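Local coordinates for protein sulfoquinovosidase (Escherichia coli, PDB 5AEG) that hydrolyses sulfoquinovosyl diacylglycerides and simple sulfoquinovosides such as sulfoquinovosyl glycerol, releasing sulfoquinovose for sulfoglycolysis, at residues 35-40 with 64-69; 88-93 with 108-113; 566-571 with 670-675; 279-284 with 561-566. One frame throughout, in Å; residues are numbered along the deposited sequence.

The four contacts form two pairs on opposite sides of the chain's centre. Along the chain they come in the order 1, 2, 4, 3. Interactions 1 and 2 lie in the N-terminal beta-sandwich region, with centres about 13 Å apart. Each belongs to a beta hairpin, 39-49 with 56-74 and 89-97 with 103-109, and they touch where Leu67 packs on Ile89 and Ala91. Interactions 3 and 4 lie some 58 to 59 Å away, centre to centre. Both use helix 552-567 of the TIM barrel and share Thr566; their own centres are about 13 Å apart. Interaction 4 spans much of the barrel sequence, and interaction 3 ties the barrel to the C-terminal end of the modelled chain.

Interaction 1: residues 35-40 with 64-69; sequences DNPCLW and KIALTD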
loop_
_atom_site.group_PDB
_atom_site.type_symbol
_atom_site.label_atom_id
_atom_site.label_comp_id
_atom_site.label_asym_id
_atom_site.label_seq_id
_atom_site.Cartn_x
_atom_site.Cartn_y
_atom_site.Cartn_z
ATOM N N ASP A 35 22.324 25.299 -22.126
ATOM C CA ASP A 35 21.363 24.800 -23.161
ATOM C C ASP A 35 20.450 23.678 -22.730
ATOM O O ASP A 35 19.375 23.536 -23.320
ATOM C CB ASP A 35 22.122 24.244 -24.372
ATOM C CG ASP A 35 23.185 25.196 -24.859
ATOM O OD1 ASP A 35 22.810 26.118 -25.623
ATOM O OD2 ASP A 35 24.361 25.053 -24.418
ATOM N N ASN A 36 20.895 22.866 -21.764
ATOM C CA ASN A 36 20.086 21.748 -21.214
ATOM C C ASN A 36 20.104 21.752 -19.713
ATOM O O ASN A 36 20.844 21.029 -19.078
ATOM C CB ASN A 36 20.494 20.421 -21.868
ATOM C CG ASN A 36 19.901 20.299 -23.295
ATOM O OD1 ASN A 36 18.733 20.629 -23.534
ATOM N ND2 ASN A 36 20.714 19.887 -24.246
ATOM N N PRO A 37 19.357 22.687 -19.110
ATOM C CA PRO A 37 19.389 22.801 -17.659
ATOM C C PRO A 37 18.731 21.569 -16.979
ATOM O O PRO A 37 17.931 20.841 -17.608
ATOM C CB PRO A 37 18.552 24.088 -17.382
ATOM C CG PRO A 37 17.736 24.281 -18.586
ATOM C CD PRO A 37 18.425 23.625 -19.732
ATOM N N CYS A 38 19.050 21.389 -15.723
ATOM C CA CYS A 38 18.530 20.345 -14.927
ATOM C C CYS A 38 17.511 20.902 -13.973
ATOM O O CYS A 38 16.768 20.106 -13.344
ATOM C CB CYS A 38 19.633 19.668 -14.146
ATOM S SG CYS A 38 20.387 20.483 -12.735
ATOM N N LEU A 39 17.410 22.245 -13.874
ATOM C CA LEU A 39 16.540 22.833 -12.821
ATOM C C LEU A 39 15.720 23.991 -13.266
ATOM O O LEU A 39 16.212 24.864 -13.992
ATOM C CB LEU A 39 17.330 23.155 -11.596
ATOM C CG LEU A 39 16.710 23.869 -10.422
ATOM C CD1 LEU A 39 15.696 22.985 -9.664
ATOM C CD2 LEU A 39 17.745 24.302 -9.435
ATOM N N TRP A 40 14.397 23.913 -12.961
ATOM C CA TRP A 40 13.468 25.002 -13.135
ATOM C C TRP A 40 12.801 25.271 -11.783
ATOM O O TRP A 40 12.560 24.355 -10.988
ATOM C CB TRP A 40 12.343 24.685 -14.169
ATOM C CG TRP A 40 12.671 24.481 -15.587
ATOM C CD1 TRP A 40 12.299 25.262 -16.590
ATOM C CD2 TRP A 40 13.398 23.386 -16.171
ATOM N NE1 TRP A 40 12.703 24.753 -17.792
ATOM C CE2 TRP A 40 13.433 23.613 -17.561
ATOM C CE3 TRP A 40 14.042 22.265 -15.649
ATOM C CZ2 TRP A 40 14.070 22.753 -18.461
ATOM C CZ3 TRP A 40 14.680 21.390 -16.513
ATOM C CH2 TRP A 40 14.658 21.614 -17.920
ATOM N N LYS A 64 7.290 29.362 -14.462
ATOM C CA LYS A 64 8.205 28.253 -14.533
ATOM C C LYS A 64 9.460 28.795 -15.294
ATOM O O LYS A 64 9.367 29.154 -16.479
ATOM C CB LYS A 64 7.534 27.080 -15.311
ATOM C CG LYS A 64 8.459 25.935 -15.530
ATOM C CD LYS A 64 7.845 24.853 -16.365
ATOM C CE LYS A 64 8.593 23.560 -16.074
ATOM N NZ LYS A 64 8.437 22.609 -17.166
ATOM N N ILE A 65 10.588 28.818 -14.613
ATOM C CA ILE A 65 11.798 29.512 -15.127
ATOM C C ILE A 65 12.996 28.606 -15.011
ATOM O O ILE A 65 13.257 28.075 -13.932
ATOM C CB ILE A 65 12.120 30.757 -14.258
ATOM C CG1 ILE A 65 10.913 31.657 -14.195
ATOM C CG2 ILE A 65 13.278 31.517 -14.882
ATOM C CD1 ILE A 65 10.870 32.572 -13.011
ATOM N N ALA A 66 13.716 28.456 -16.105
ATOM C CA ALA A 66 14.868 27.601 -16.201
ATOM C C ALA A 66 16.044 28.334 -15.604
ATOM O O ALA A 66 16.284 29.514 -15.978
ATOM C CB ALA A 66 15.134 27.283 -17.678
ATOM N N LEU A 67 16.696 27.709 -14.628
ATOM C CA LEU A 67 17.883 28.244 -13.982
ATOM C C LEU A 67 19.090 27.741 -14.763
ATOM O O LEU A 67 19.729 26.764 -14.431
ATOM C CB LEU A 67 17.943 27.963 -12.505
ATOM C CG LEU A 67 16.731 28.367 -11.710
ATOM C CD1 LEU A 67 17.045 28.168 -10.235
ATOM C CD2 LEU A 67 16.301 29.799 -11.937
ATOM N N THR A 68 19.380 28.495 -15.823
ATOM C CA THR A 68 20.382 28.104 -16.791
ATOM C C THR A 68 21.829 28.322 -16.270
ATOM O O THR A 68 22.780 27.611 -16.684
ATOM C CB THR A 68 20.208 28.906 -18.049
ATOM O OG1 THR A 68 20.236 30.297 -17.711
ATOM C CG2 THR A 68 18.875 28.569 -18.759
ATOM N N ASP A 69 22.009 29.253 -15.340
ATOM C CA ASP A 69 23.368 29.608 -14.896
ATOM C C ASP A 69 23.718 28.926 -13.615
ATOM O O ASP A 69 22.900 28.837 -12.680
ATOM C CB ASP A 69 23.484 31.131 -14.641
ATOM C CG ASP A 69 23.049 31.971 -15.814
ATOM O OD1 ASP A 69 23.012 31.448 -16.953
ATOM O OD2 ASP A 69 22.668 33.152 -15.601
#
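Trp40 and Ala66 face each other as an antiparallel, non-hydrogen-bonded pair near one end of the hairpin formed by strands 39-49 and 56-74. Their CA atoms lie 4.3 Å apart. This hairpin is part of the N-terminal beta-sandwich region of the GH31 enzyme. Just beyond the pair, Leu67 N donates to Leu39 O at 3.0 Å, with an N-H...O angle of 161°. Trp40 CA also makes a CA-H...O contact with Ile65 O. Beyond this the regular pairing stops; Pro37 and Thr68 are still neighbours, CA to CA 5.5 Å.

The Trp40 indole carries most of the side-chain contact. With CG anti to the carbonyl carbon (chi1 -65°), the indole lies across Ala66. Ala66 CB lies over one face, 3.8 Å from the centroid of the five-membered ring, in a CH-pi contact. Lys64 comes over the opposite face. Its extended chain carries NZ to 4.8 Å from the same centroid, nearly on the ring normal, in a cation-pi interaction. Lys64 makes a second such interaction with Trp118.

Leu39 and Leu67 lie side by side and point the same way. They touch through CD2 and CD1, and both also pack on Phe83 of strand 79-85. Pro37 CG lies over the same indole face as Ala66, toward the rim, and is 4.1 Å from Ala66 CB.

Interaction 2: residues 88-93 with 108-113; sequences DISATL and QNDNLN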
loop_
_atom_site.group_PDB
_atom_site.type_symbol
_atom_site.label_atom_id
_atom_site.label_comp_id
_atom_site.label_asym_id
_atom_site.label_seq_id
_atom_site.Cartn_x
_atom_site.Cartn_y
_atom_site.Cartn_z
ATOM N N ASP A 88 18.021 38.180 -10.376
ATOM C CA ASP A 88 16.981 38.245 -9.329
ATOM C C ASP A 88 16.397 36.850 -8.924
ATOM O O ASP A 88 15.614 36.801 -8.008
ATOM C CB ASP A 88 15.780 39.147 -9.807
ATOM C CG ASP A 88 15.191 38.689 -11.219
ATOM O OD1 ASP A 88 15.871 37.863 -11.888
ATOM O OD2 ASP A 88 14.117 39.151 -11.732
ATOM N N ILE A 89 16.697 35.758 -9.633
ATOM C CA ILE A 89 16.025 34.447 -9.392
ATOM C C ILE A 89 17.131 33.442 -9.174
ATOM O O ILE A 89 18.012 33.316 -10.036
ATOM C CB ILE A 89 15.168 34.045 -10.636
ATOM C CG1 ILE A 89 14.296 35.207 -11.060
ATOM C CG2 ILE A 89 14.305 32.786 -10.363
ATOM C CD1 ILE A 89 14.043 35.240 -12.565
ATOM N N SER A 90 17.084 32.701 -8.070
ATOM C CA SER A 90 18.117 31.769 -7.813
ATOM C C SER A 90 17.659 30.640 -6.912
ATOM O O SER A 90 16.597 30.726 -6.202
ATOM C CB SER A 90 19.329 32.508 -7.150
ATOM O OG SER A 90 18.928 33.045 -5.947
ATOM N N ALA A 91 18.492 29.602 -6.888
ATOM C CA ALA A 91 18.305 28.531 -5.901
ATOM C C ALA A 91 19.669 27.911 -5.565
ATOM O O ALA A 91 20.560 27.975 -6.381
ATOM C CB ALA A 91 17.398 27.434 -6.517
ATOM N N THR A 92 19.783 27.231 -4.454
ATOM C CA THR A 92 21.059 26.538 -4.116
ATOM C C THR A 92 20.836 25.035 -4.008
ATOM O O THR A 92 19.788 24.584 -3.528
ATOM C CB THR A 92 21.668 26.975 -2.786
ATOM O OG1 THR A 92 20.701 26.772 -1.815
ATOM C CG2 THR A 92 22.014 28.475 -2.782
ATOM N N LEU A 93 21.802 24.279 -4.488
ATOM C CA LEU A 93 21.797 22.821 -4.377
ATOM C C LEU A 93 23.060 22.408 -3.689
ATOM O O LEU A 93 24.166 22.671 -4.204
ATOM C CB LEU A 93 21.723 22.187 -5.766
ATOM C CG LEU A 93 21.898 20.651 -5.795
ATOM C CD1 LEU A 93 20.712 20.007 -5.071
ATOM C CD2 LEU A 93 22.074 20.124 -7.181
ATOM N N GLN A 108 17.261 24.429 -2.119
ATOM C CA GLN A 108 16.490 25.485 -1.488
ATOM C C GLN A 108 16.322 26.699 -2.423
ATOM O O GLN A 108 17.308 27.264 -2.855
ATOM C CB GLN A 108 17.142 25.840 -0.140
ATOM C CG GLN A 108 16.502 26.999 0.644
ATOM C CD GLN A 108 15.033 26.733 1.039
ATOM O OE1 GLN A 108 14.742 25.910 1.912
ATOM N NE2 GLN A 108 14.086 27.404 0.355
ATOM N N ASN A 109 15.082 27.064 -2.765
ATOM C CA ASN A 109 14.818 28.157 -3.661
ATOM C C ASN A 109 15.103 29.463 -2.856
ATOM O O ASN A 109 14.990 29.466 -1.620
ATOM C CB ASN A 109 13.397 28.168 -4.178
ATOM C CG ASN A 109 13.139 27.072 -5.189
ATOM O OD1 ASN A 109 14.055 26.374 -5.597
ATOM N ND2 ASN A 109 11.862 26.925 -5.611
ATOM N N ASP A 110 15.458 30.505 -3.589
ATOM C CA ASP A 110 15.736 31.858 -3.027
ATOM C C ASP A 110 14.738 32.335 -2.044
ATOM O O ASP A 110 15.049 32.786 -0.992
ATOM C CB ASP A 110 15.877 32.903 -4.179
ATOM C CG ASP A 110 14.684 32.901 -5.235
ATOM O OD1 ASP A 110 13.681 32.071 -5.111
ATOM O OD2 ASP A 110 14.748 33.675 -6.280
ATOM N N ASN A 111 13.472 32.226 -2.359
ATOM C CA ASN A 111 12.467 32.514 -1.328
ATOM C C ASN A 111 11.253 31.590 -1.412
ATOM O O ASN A 111 10.980 30.964 -2.514
ATOM C CB ASN A 111 12.067 33.977 -1.447
ATOM C CG ASN A 111 11.400 34.290 -2.763
ATOM O OD1 ASN A 111 10.235 33.948 -2.993
ATOM N ND2 ASN A 111 12.117 34.928 -3.636
ATOM N N LEU A 112 10.508 31.617 -0.301
ATOM C CA LEU A 112 9.296 30.829 -0.082
ATOM C C LEU A 112 8.263 31.048 -1.154
ATOM O O LEU A 112 7.489 30.144 -1.392
ATOM C CB LEU A 112 8.619 31.119 1.290
ATOM C CG LEU A 112 9.126 30.473 2.587
ATOM C CD1 LEU A 112 8.188 30.863 3.738
ATOM C CD2 LEU A 112 9.247 28.953 2.500
ATOM N N ASN A 113 8.268 32.194 -1.858
ATOM C CA ASN A 113 7.239 32.422 -2.868
ATOM C C ASN A 113 7.421 31.587 -4.095
ATOM O O ASN A 113 6.490 31.379 -4.843
ATOM C CB ASN A 113 7.130 33.896 -3.258
ATOM C CG ASN A 113 6.686 34.733 -2.085
ATOM O OD1 ASN A 113 5.662 34.447 -1.509
ATOM N ND2 ASN A 113 7.519 35.635 -1.643
HETATM O O HOH W 1 13.187 36.025 -7.030
#
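Asp110 turns its carboxylate back toward Ser90, just where strand 103-109 ends. Its CG sits between its own backbone N and carbonyl carbon (chi1 51°). This puts CG beside Ser90 O; OD2 accepts from Ser90 N at 3.1 Å. The donor lies above the carboxylate plane, 63° out of it. Asp110 N returns a bond to Ser90 O at 2.9 Å, so both backbone and side chain grip Ser90. OD2 has a second donor, a water that also bonds to Asp88 O. OD1 accepts from Asn111 N and is also hydrogen-bonded to His114 ND1.

Ala91 and Asn109 form a non-hydrogen-bonded antiparallel pair with side chains on one face of the sheet. Ala91 CB meets Asn109 OD1 at 3.6 Å. This buried oxygen has no polar partner in the model, whereas ND2 bonds to His114 O.

Thr92 and Gln108 are the next, hydrogen-bonded pair. Thr92 N donates to Gln108 O and Gln108 N to Thr92 O, each at 2.9 Å. Their side chains project from the other face and cross obliquely, Thr92 OG1 against Gln108 CB. The bent Gln108 chain leads away from Thr92, and NE2 bonds to Asn109 O and Asp220 OD2.

The hairpin of strands 89-97 and 103-109 lies between strand 79-85, which bonds to Ala91 and Leu93, and strand 221-228. Behind the Ala91 and Asn109 face, Leu67 of strand 56-74 and Ile41 of strand 39-49 complete the packing.

Interaction 3: residues 566-571 with 670-675; sequences TTLKPY and ALFASL
Leu671 and Phe672, on the short C-terminal helix 669-673, pack against Thr567 to Tyr571, where helix 552-567 gives way to helix 569-582. The contact joins the TIM-barrel part of the GH31 fold to the C-terminal end of the modelled chain and buries about 330 Å².

The aromatic part is an edge-to-face (T-shaped) pair. Phe672 presents its edge to the face of Tyr571, with the planes at 89° and the centroids 5.0 Å apart. Phe672 CZ stands over the centre of the tyrosine ring. The hydroxyl of Tyr571 is bonded to Leu609 O and to Asp612 N. Trp668 makes a further edge-to-face pair with Tyr571.

The aliphatic contacts lie beside this pair. Leu568 crosses Phe672 at about a right angle and brings CD2 to 3.8 Å from Phe672 CE1. Ile613 of strand 613-615 packs on Leu568 and on both rings. Leu671 slides past Thr567 in the opposite direction. Its CD1 lies 3.7 Å from Thr567 CG2, and its CD2 meets Pro570 CG. The Thr567 methyl also touches Leu675 CD2.

Two of the hydroxyls at the contact bond within their own helical turns. Thr567 OG1 bonds to Thr563 O. Ser674 OG donates to Leu671 O at 2.7 Å, in the carbonyl plane and on a lone pair, and Ser674 N bonds to the same oxygen.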
loop_
_atom_site.group_PDB
_atom_site.type_symbol
_atom_site.label_atom_id
_atom_site.label_comp_id
_atom_site.label_asym_id
_atom_site.label_seq_id
_atom_site.Cartn_x
_atom_site.Cartn_y
_atom_site.Cartn_z
ATOM N N THR A 566 -2.109 -23.442 5.218
ATOM C CA THR A 566 -1.564 -23.829 6.528
ATOM C C THR A 566 -0.376 -24.822 6.369
ATOM O O THR A 566 0.565 -24.758 7.134
ATOM C CB THR A 566 -2.595 -24.409 7.522
ATOM O OG1 THR A 566 -3.270 -25.524 6.935
ATOM C CG2 THR A 566 -3.590 -23.321 7.903
ATOM N N THR A 567 -0.398 -25.625 5.316
ATOM C CA THR A 567 0.720 -26.522 5.031
ATOM C C THR A 567 2.029 -25.734 4.757
ATOM O O THR A 567 3.139 -26.141 5.173
ATOM C CB THR A 567 0.422 -27.417 3.881
ATOM O OG1 THR A 567 -0.753 -28.201 4.160
ATOM C CG2 THR A 567 1.636 -28.386 3.583
ATOM N N LEU A 568 1.894 -24.563 4.109
ATOM C CA LEU A 568 3.025 -23.698 3.880
ATOM C C LEU A 568 3.553 -22.945 5.062
ATOM O O LEU A 568 4.607 -22.288 4.912
ATOM C CB LEU A 568 2.697 -22.701 2.764
ATOM C CG LEU A 568 2.351 -23.270 1.402
ATOM C CD1 LEU A 568 1.918 -22.110 0.543
ATOM C CD2 LEU A 568 3.577 -23.882 0.781
ATOM N N LYS A 569 2.892 -22.998 6.232
ATOM C CA LYS A 569 3.275 -22.229 7.389
ATOM C C LYS A 569 4.789 -22.064 7.636
ATOM O O LYS A 569 5.270 -20.940 7.808
ATOM C CB LYS A 569 2.569 -22.664 8.641
ATOM C CG LYS A 569 3.037 -22.050 9.947
ATOM C CD LYS A 569 2.151 -22.405 11.128
ATOM C CE LYS A 569 2.519 -21.588 12.344
ATOM N NZ LYS A 569 1.658 -22.058 13.436
ATOM N N PRO A 570 5.536 -23.176 7.685
ATOM C CA PRO A 570 6.934 -22.977 8.096
ATOM C C PRO A 570 7.734 -22.249 7.026
ATOM O O PRO A 570 8.657 -21.498 7.341
ATOM C CB PRO A 570 7.451 -24.444 8.351
ATOM C CG PRO A 570 6.515 -25.255 7.565
ATOM C CD PRO A 570 5.174 -24.597 7.644
ATOM N N TYR A 571 7.360 -22.433 5.774
ATOM C CA TYR A 571 8.001 -21.774 4.655
ATOM C C TYR A 571 7.703 -20.260 4.667
ATOM O O TYR A 571 8.620 -19.434 4.591
ATOM C CB TYR A 571 7.534 -22.384 3.341
ATOM C CG TYR A 571 8.039 -21.719 2.117
ATOM C CD1 TYR A 571 9.388 -21.826 1.738
ATOM C CD2 TYR A 571 7.226 -20.903 1.353
ATOM C CE1 TYR A 571 9.881 -21.245 0.622
ATOM C CE2 TYR A 571 7.722 -20.293 0.206
ATOM C CZ TYR A 571 9.046 -20.467 -0.167
ATOM O OH TYR A 571 9.512 -19.846 -1.287
ATOM N N ALA A 670 10.244 -31.346 -0.423
ATOM C CA ALA A 670 9.379 -32.382 0.118
ATOM C C ALA A 670 8.054 -31.762 0.658
ATOM O O ALA A 670 6.999 -32.315 0.440
ATOM C CB ALA A 670 10.051 -33.162 1.199
ATOM N N LEU A 671 8.114 -30.611 1.328
ATOM C CA LEU A 671 6.857 -29.918 1.799
ATOM C C LEU A 671 5.992 -29.612 0.552
ATOM O O LEU A 671 4.845 -29.906 0.533
ATOM C CB LEU A 671 7.170 -28.632 2.549
ATOM C CG LEU A 671 5.946 -27.906 3.150
ATOM C CD1 LEU A 671 5.267 -28.766 4.194
ATOM C CD2 LEU A 671 6.445 -26.662 3.761
ATOM N N PHE A 672 6.581 -29.078 -0.501
ATOM C CA PHE A 672 5.809 -28.681 -1.674
ATOM C C PHE A 672 5.255 -29.867 -2.435
ATOM O O PHE A 672 4.160 -29.797 -2.951
ATOM C CB PHE A 672 6.608 -27.787 -2.620
ATOM C CG PHE A 672 7.202 -26.548 -1.971
ATOM C CD1 PHE A 672 6.589 -25.932 -0.914
ATOM C CD2 PHE A 672 8.423 -26.039 -2.420
ATOM C CE1 PHE A 672 7.123 -24.802 -0.336
ATOM C CE2 PHE A 672 8.968 -24.887 -1.853
ATOM C CZ PHE A 672 8.305 -24.259 -0.832
ATOM N N ALA A 673 5.981 -30.980 -2.465
ATOM C CA ALA A 673 5.455 -32.148 -3.112
ATOM C C ALA A 673 4.170 -32.730 -2.387
ATOM O O ALA A 673 3.343 -33.389 -2.980
ATOM C CB ALA A 673 6.551 -33.227 -3.180
ATOM N N SER A 674 4.044 -32.467 -1.144
ATOM C CA SER A 674 2.915 -32.918 -0.343
ATOM C C SER A 674 1.596 -32.156 -0.633
ATOM O O SER A 674 0.527 -32.647 -0.332
ATOM C CB SER A 674 3.270 -32.807 1.124
ATOM O OG SER A 674 3.069 -31.524 1.720
ATOM N N LEU A 675 1.666 -31.006 -1.296
ATOM C CA LEU A 675 0.485 -30.142 -1.599
ATOM C C LEU A 675 -0.596 -30.807 -2.432
ATOM O O LEU A 675 -1.788 -30.737 -2.079
ATOM C CB LEU A 675 0.917 -28.848 -2.321
ATOM C CG LEU A 675 1.774 -27.883 -1.502
ATOM C CD1 LEU A 675 2.165 -26.665 -2.337
ATOM C CD2 LEU A 675 1.062 -27.437 -0.262
#

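Interaction 4: residues 279-284 with 561-566; sequences GVKVNG and MTTVFT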
loop_
_atom_site.group_PDB
_atom_site.type_symbol
_atom_site.label_atom_id
_atom_site.label_comp_id
_atom_site.label_asym_id
_atom_site.label_seq_id
_atom_site.Cartn_x
_atom_site.Cartn_y
_atom_site.Cartn_z
ATOM N N GLY A 279 -14.238 -28.707 7.972
ATOM C CA GLY A 279 -12.789 -28.948 7.670
ATOM C C GLY A 279 -12.016 -27.670 7.284
ATOM O O GLY A 279 -10.834 -27.733 6.955
ATOM N N VAL A 280 -12.639 -26.490 7.383
ATOM C CA VAL A 280 -11.910 -25.224 7.065
ATOM C C VAL A 280 -10.999 -24.865 8.232
ATOM O O VAL A 280 -11.404 -24.889 9.362
ATOM C CB VAL A 280 -12.872 -24.062 6.708
ATOM C CG1 VAL A 280 -12.084 -22.807 6.288
ATOM C CG2 VAL A 280 -13.819 -24.484 5.583
ATOM N N LYS A 281 -9.754 -24.490 7.926
ATOM C CA LYS A 281 -8.846 -23.976 8.921
ATOM C C LYS A 281 -9.162 -22.492 9.096
ATOM O O LYS A 281 -8.918 -21.697 8.139
ATOM C CB LYS A 281 -7.375 -24.131 8.515
ATOM C CG LYS A 281 -6.940 -25.528 8.065
ATOM C CD LYS A 281 -7.317 -26.560 9.095
ATOM C CE LYS A 281 -6.564 -27.872 8.837
ATOM N NZ LYS A 281 -7.273 -28.597 7.760
ATOM N N VAL A 282 -9.618 -22.152 10.287
ATOM C CA VAL A 282 -10.112 -20.802 10.604
ATOM C C VAL A 282 -9.293 -20.299 11.750
ATOM O O VAL A 282 -9.272 -20.925 12.820
ATOM C CB VAL A 282 -11.599 -20.782 10.989
ATOM C CG1 VAL A 282 -12.063 -19.346 11.272
ATOM C CG2 VAL A 282 -12.476 -21.304 9.896
ATOM N N ASN A 283 -8.610 -19.181 11.564
ATOM C CA ASN A 283 -7.792 -18.609 12.634
ATOM C C ASN A 283 -8.426 -17.403 13.314
ATOM O O ASN A 283 -7.847 -16.791 14.270
ATOM C CB ASN A 283 -6.410 -18.253 12.121
ATOM C CG ASN A 283 -6.377 -17.001 11.233
ATOM O OD1 ASN A 283 -7.395 -16.539 10.727
ATOM N ND2 ASN A 283 -5.190 -16.459 11.064
ATOM N N GLY A 284 -9.573 -16.987 12.786
ATOM C CA GLY A 284 -10.119 -15.690 13.220
ATOM C C GLY A 284 -11.455 -15.330 12.654
ATOM O O GLY A 284 -11.867 -15.835 11.615
ATOM N N MET A 561 -8.164 -24.968 0.239
ATOM C CA MET A 561 -7.121 -23.937 0.086
ATOM C C MET A 561 -6.611 -23.417 1.358
ATOM O O MET A 561 -5.417 -23.030 1.418
ATOM C CB MET A 561 -7.583 -22.790 -0.879
ATOM C CG MET A 561 -8.092 -23.278 -2.236
ATOM S SD MET A 561 -7.055 -24.502 -3.074
ATOM C CE MET A 561 -5.637 -23.491 -3.479
ATOM N N THR A 562 -7.423 -23.413 2.426
ATOM C CA THR A 562 -6.860 -23.136 3.735
ATOM C C THR A 562 -5.928 -24.244 4.219
ATOM O O THR A 562 -5.001 -23.953 4.978
ATOM C CB THR A 562 -7.897 -22.799 4.832
ATOM O OG1 THR A 562 -8.795 -23.896 5.041
ATOM C CG2 THR A 562 -8.704 -21.585 4.405
ATOM N N THR A 563 -6.180 -25.476 3.794
ATOM C CA THR A 563 -5.220 -26.545 4.125
ATOM C C THR A 563 -3.929 -26.353 3.339
ATOM O O THR A 563 -2.882 -26.590 3.870
ATOM C CB THR A 563 -5.839 -27.914 3.861
ATOM O OG1 THR A 563 -6.991 -28.001 4.657
ATOM C CG2 THR A 563 -4.940 -28.984 4.285
ATOM N N VAL A 564 -4.035 -25.943 2.093
ATOM C CA VAL A 564 -2.826 -25.551 1.294
ATOM C C VAL A 564 -2.077 -24.511 2.108
ATOM O O VAL A 564 -0.881 -24.662 2.386
ATOM C CB VAL A 564 -3.192 -25.128 -0.111
ATOM C CG1 VAL A 564 -2.029 -24.498 -0.855
ATOM C CG2 VAL A 564 -3.783 -26.352 -0.901
ATOM N N PHE A 565 -2.768 -23.430 2.487
ATOM C CA PHE A 565 -2.106 -22.287 3.071
ATOM C C PHE A 565 -1.411 -22.707 4.380
ATOM O O PHE A 565 -0.239 -22.334 4.662
ATOM C CB PHE A 565 -3.179 -21.162 3.344
ATOM C CG PHE A 565 -2.675 -20.026 4.167
ATOM C CD1 PHE A 565 -1.866 -19.076 3.588
ATOM C CD2 PHE A 565 -3.110 -19.847 5.459
ATOM C CE1 PHE A 565 -1.444 -17.973 4.331
ATOM C CE2 PHE A 565 -2.743 -18.753 6.215
ATOM C CZ PHE A 565 -1.858 -17.805 5.643
ATOM N N THR A 566 -2.109 -23.442 5.218
ATOM C CA THR A 566 -1.564 -23.829 6.528
ATOM C C THR A 566 -0.376 -24.822 6.369
ATOM O O THR A 566 0.565 -24.758 7.134
ATOM C CB THR A 566 -2.595 -24.409 7.522
ATOM O OG1 THR A 566 -3.270 -25.524 6.935
ATOM C CG2 THR A 566 -3.590 -23.321 7.903
#
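Lys281 meets Thr562 and Thr563 through two hydrogen bonds. Its backbone N donates to Thr562 OG1 at 3.1 Å, with an N-H...O angle of 157°. Its side chain bends at chi2 and chi4 and brings NZ to 3.2 Å from Thr563 OG1. Both threonine hydroxyls also bond back into their helix, Thr562 OG1 to Phe558 O and Thr563 OG1 to Ala559 O.

Van der Waals contacts lie beside these bonds. Lys281 CB lies 3.9 Å from the methyl carbon Thr566 CG2, and the two side chains cross at about a right angle. Val280 CG1 meets the hydroxyl oxygen Thr562 OG1 at 3.7 Å. Val280 also packs on Met275 of helix 265-277 and Val257 of strand 257-260.

The segment 279-284 leads from helix 265-277 into strand 282-286 of the TIM barrel. Gly279 closes the helix in a Schellman motif, with positive phi (97°). Helix 552-567 packs against this entry to the strand.

Each of the two hydroxyls accepts from Lys281 while it is also bonded to a helix carbonyl. This is consistent with a defined position of the loop on the helix. Thr563 OG1 probably also helps to stabilise the lysine's positive charge.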